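Local coordinates for putative uncharacterized protein (PDB 3UEB), which is of unknown function, an archaeal DUF3194-domain protein of the UPF0440 family with an alpha-plus-beta fold, at residues D40-S45 with V68-P73. Residues are numbered along the deposited sequence; the frame is centred on the assembly and turned at random.
Sequences DHLTRS and VYLEVP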
ATOM      1  N   ASP A  40      13.999  -5.199   5.568  1.00 24.67           N
ATOM      2  CA  ASP A  40      14.872  -6.344   5.779  1.00 24.68           C
ATOM      3  C   ASP A  40      16.315  -5.947   5.514  1.00 24.10           C
ATOM      4  O   ASP A  40      17.240  -6.682   5.860  1.00 27.24           O
ATOM      5  CB  ASP A  40      14.503  -7.513   4.856  1.00 28.05           C
ATOM      6  CG  ASP A  40      13.217  -8.207   5.270  1.00 27.89           C
ATOM      7  OD1 ASP A  40      12.934  -8.291   6.487  1.00 28.47           O
ATOM      8  OD2 ASP A  40      12.496  -8.688   4.372  1.00 29.33           O
ATOM      9  N   HIS A  41      16.515  -4.780   4.913  1.00 22.11           N
ATOM     10  CA  HIS A  41      17.864  -4.338   4.593  1.00 21.53           C
ATOM     11  C   HIS A  41      18.317  -3.059   5.284  1.00 21.10           C
ATOM     12  O   HIS A  41      19.460  -2.620   5.121  1.00 21.08           O
ATOM     13  CB  HIS A  41      18.016  -4.198   3.075  1.00 22.10           C
ATOM     14  CG  HIS A  41      17.819  -5.486   2.334  1.00 26.04           C
ATOM     15  ND1 HIS A  41      16.587  -6.091   2.209  1.00 24.69           N
ATOM     16  CD2 HIS A  41      18.707  -6.307   1.724  1.00 25.93           C
ATOM     17  CE1 HIS A  41      16.724  -7.232   1.557  1.00 26.74           C
ATOM     18  NE2 HIS A  41      18.000  -7.387   1.251  1.00 28.41           N
ATOM     19  N   LEU A  42      17.424  -2.450   6.049  1.00 19.84           N
ATOM     20  CA  LEU A  42      17.768  -1.237   6.778  1.00 20.47           C
ATOM     21  C   LEU A  42      17.288  -1.415   8.196  1.00 19.97           C
ATOM     22  O   LEU A  42      16.297  -2.098   8.437  1.00 21.51           O
ATOM     23  CB  LEU A  42      17.089  -0.002   6.174  1.00 17.52           C
ATOM     24  CG  LEU A  42      17.565   0.556   4.834  1.00 15.26           C
ATOM     25  CD1 LEU A  42      16.710   1.758   4.480  1.00 12.70           C
ATOM     26  CD2 LEU A  42      19.029   0.962   4.913  1.00 15.58           C
ATOM     27  N   THR A  43      17.996  -0.830   9.146  1.00 21.59           N
ATOM     28  CA  THR A  43      17.556  -0.944  10.525  1.00 21.86           C
ATOM     29  C   THR A  43      16.354  -0.015  10.659  1.00 19.84           C
ATOM     30  O   THR A  43      16.170   0.878   9.838  1.00 19.86           O
ATOM     31  CB  THR A  43      18.648  -0.504  11.500  1.00 21.98           C
ATOM     32  OG1 THR A  43      18.208  -0.754  12.840  1.00 31.85           O
ATOM     33  CG2 THR A  43      18.936   0.962  11.342  1.00 18.64           C
ATOM     34  N   ARG A  44      15.542  -0.220  11.688  1.00 22.09           N
ATOM     35  CA  ARG A  44      14.362   0.607  11.897  1.00 22.78           C
ATOM     36  C   ARG A  44      14.729   2.084  11.898  1.00 21.27           C
ATOM     37  O   ARG A  44      14.092   2.892  11.228  1.00 19.27           O
ATOM     38  CB  ARG A  44      13.700   0.254  13.230  1.00 27.35           C
ATOM     39  CG  ARG A  44      13.416  -1.231  13.413  1.00 35.55           C
ATOM     40  CD  ARG A  44      12.111  -1.673  12.753  1.00 37.47           C
ATOM     41  NE  ARG A  44      11.011  -1.766  13.716  1.00 40.84           N
ATOM     42  CZ  ARG A  44      10.284  -0.734  14.137  1.00 43.53           C
ATOM     43  NH1 ARG A  44      10.529   0.491  13.680  1.00 46.94           N
ATOM     44  NH2 ARG A  44       9.308  -0.925  15.016  1.00 42.32           N
ATOM     45  N   SER A  45      15.769   2.431  12.644  1.00 18.80           N
ATOM     46  CA  SER A  45      16.198   3.815  12.754  1.00 18.68           C
ATOM     47  C   SER A  45      16.662   4.425  11.437  1.00 19.12           C
ATOM     48  O   SER A  45      16.639   5.644  11.281  1.00 21.40           O
ATOM     49  CB  SER A  45      17.323   3.931  13.775  1.00 18.92           C
ATOM     50  OG  SER A  45      18.519   3.401  13.233  1.00 22.44           O
ATOM     51  N   VAL A  68       7.243   4.475  -5.110  1.00 21.89           N
ATOM     52  CA  VAL A  68       8.060   4.280  -3.921  1.00 22.26           C
ATOM     53  C   VAL A  68       8.794   5.559  -3.536  1.00 21.98           C
ATOM     54  O   VAL A  68       9.349   6.248  -4.396  1.00 23.41           O
ATOM     55  CB  VAL A  68       9.136   3.181  -4.141  1.00 22.91           C
ATOM     56  CG1 VAL A  68       9.761   2.794  -2.806  1.00 22.96           C
ATOM     57  CG2 VAL A  68       8.532   1.976  -4.826  1.00 22.67           C
ATOM     58  N   TYR A  69       8.776   5.882  -2.247  1.00 17.75           N
ATOM     59  CA  TYR A  69       9.488   7.044  -1.742  1.00 17.36           C
ATOM     60  C   TYR A  69      10.183   6.571  -0.474  1.00 17.38           C
ATOM     61  O   TYR A  69       9.555   5.990   0.409  1.00 16.15           O
ATOM     62  CB  TYR A  69       8.547   8.209  -1.413  1.00 18.54           C
ATOM     63  CG  TYR A  69       9.269   9.353  -0.722  1.00 19.41           C
ATOM     64  CD1 TYR A  69      10.057  10.248  -1.446  1.00 20.67           C
ATOM     65  CD2 TYR A  69       9.226   9.495   0.665  1.00 18.29           C
ATOM     66  CE1 TYR A  69      10.782  11.250  -0.805  1.00 20.54           C
ATOM     67  CE2 TYR A  69       9.950  10.493   1.313  1.00 18.53           C
ATOM     68  CZ  TYR A  69      10.724  11.366   0.573  1.00 21.33           C
ATOM     69  OH  TYR A  69      11.436  12.363   1.202  1.00 21.19           O
ATOM     70  N   LEU A  70      11.484   6.817  -0.387  1.00 18.94           N
ATOM     71  CA  LEU A  70      12.254   6.377   0.767  1.00 19.75           C
ATOM     72  C   LEU A  70      13.217   7.452   1.204  1.00 19.85           C
ATOM     73  O   LEU A  70      13.895   8.061   0.381  1.00 19.29           O
ATOM     74  CB  LEU A  70      13.026   5.094   0.434  1.00 18.49           C
ATOM     75  CG  LEU A  70      13.956   4.534   1.516  1.00 20.31           C
ATOM     76  CD1 LEU A  70      13.183   4.358   2.827  1.00 22.08           C
ATOM     77  CD2 LEU A  70      14.528   3.196   1.055  1.00 18.84           C
ATOM     78  N   GLU A  71      13.278   7.665   2.512  1.00 20.36           N
ATOM     79  CA  GLU A  71      14.147   8.674   3.080  1.00 21.75           C
ATOM     80  C   GLU A  71      14.879   8.121   4.299  1.00 21.29           C
ATOM     81  O   GLU A  71      14.284   7.450   5.143  1.00 20.59           O
ATOM     82  CB  GLU A  71      13.302   9.882   3.486  1.00 24.23           C
ATOM     83  CG  GLU A  71      14.070  11.173   3.682  1.00 26.40           C
ATOM     84  CD  GLU A  71      13.184  12.292   4.186  1.00 27.99           C
ATOM     85  OE1 GLU A  71      12.041  12.414   3.697  1.00 30.23           O
ATOM     86  OE2 GLU A  71      13.632  13.055   5.066  1.00 31.07           O
ATOM     87  N   VAL A  72      16.177   8.388   4.378  1.00 21.89           N
ATOM     88  CA  VAL A  72      16.968   7.950   5.523  1.00 22.38           C
ATOM     89  C   VAL A  72      17.513   9.220   6.186  1.00 21.14           C
ATOM     90  O   VAL A  72      17.507  10.286   5.570  1.00 21.45           O
ATOM     91  CB  VAL A  72      18.153   7.038   5.094  1.00 23.87           C
ATOM     92  CG1 VAL A  72      17.629   5.818   4.361  1.00 21.42           C
ATOM     93  CG2 VAL A  72      19.125   7.811   4.218  1.00 22.18           C
ATOM     94  N   PRO A  73      17.973   9.131   7.448  1.00 20.86           N
ATOM     95  CA  PRO A  73      18.514  10.318   8.131  1.00 19.96           C
ATOM     96  C   PRO A  73      19.663  10.934   7.327  1.00 19.78           C
ATOM     97  O   PRO A  73      20.370  10.226   6.605  1.00 16.94           O
ATOM     98  CB  PRO A  73      18.983   9.763   9.473  1.00 20.57           C
ATOM     99  CG  PRO A  73      18.027   8.621   9.713  1.00 22.80           C
ATOM    100  CD  PRO A  73      17.960   7.965   8.349  1.00 19.97           C
TER
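The pyrrolidine ring of Pro73 meets the backbone carbonyl of Ser45, its CG lying 3.6 Å from Ser45 O and its CD somewhat farther, a van der Waals contact. The phenol ring of Tyr69 has Glu71 OE1 at its edge, in the ring plane: Tyr69 OH donates to Glu71 OE1 over 2.6 Å, reaching it from above the carboxylate plane, 36° out of it. This bond links alternate residues of one strand and ties together two side chains that take no part in the packing against Leu42. Across the segments the apolar work falls to one leucine methyl. Leu42 CG stands anti to its carbonyl carbon (chi1 -72°), and CD1 continues anti to CA, which stretches that methyl out toward the end of strand 63-71 and the loop that follows. There Leu42 CD1 comes 4.2 Å from Val72 CG1, the two side chains crossing at about a right angle, and 4.3 Å from Leu70 CD2. These are loose methyl contacts, and the two segments bury just 137 Å² between them. Val47 and Val78 add further cover to Leu42. Nearby, Arg44 NH2 bonds to Leu18 O of the second subunit, so this turn also reaches the dimer interface. The contact joins the link between helix 20-41 and strand 49-56 to the end of the central strand 63-71 and the residues just after it. It lies at one end of the helix-sheet packing, where Leu42 and Leu70 both meet Leu83 of helix 80-104, in this beta-alpha-beta-beta-alpha fold with strand order 1-3-2.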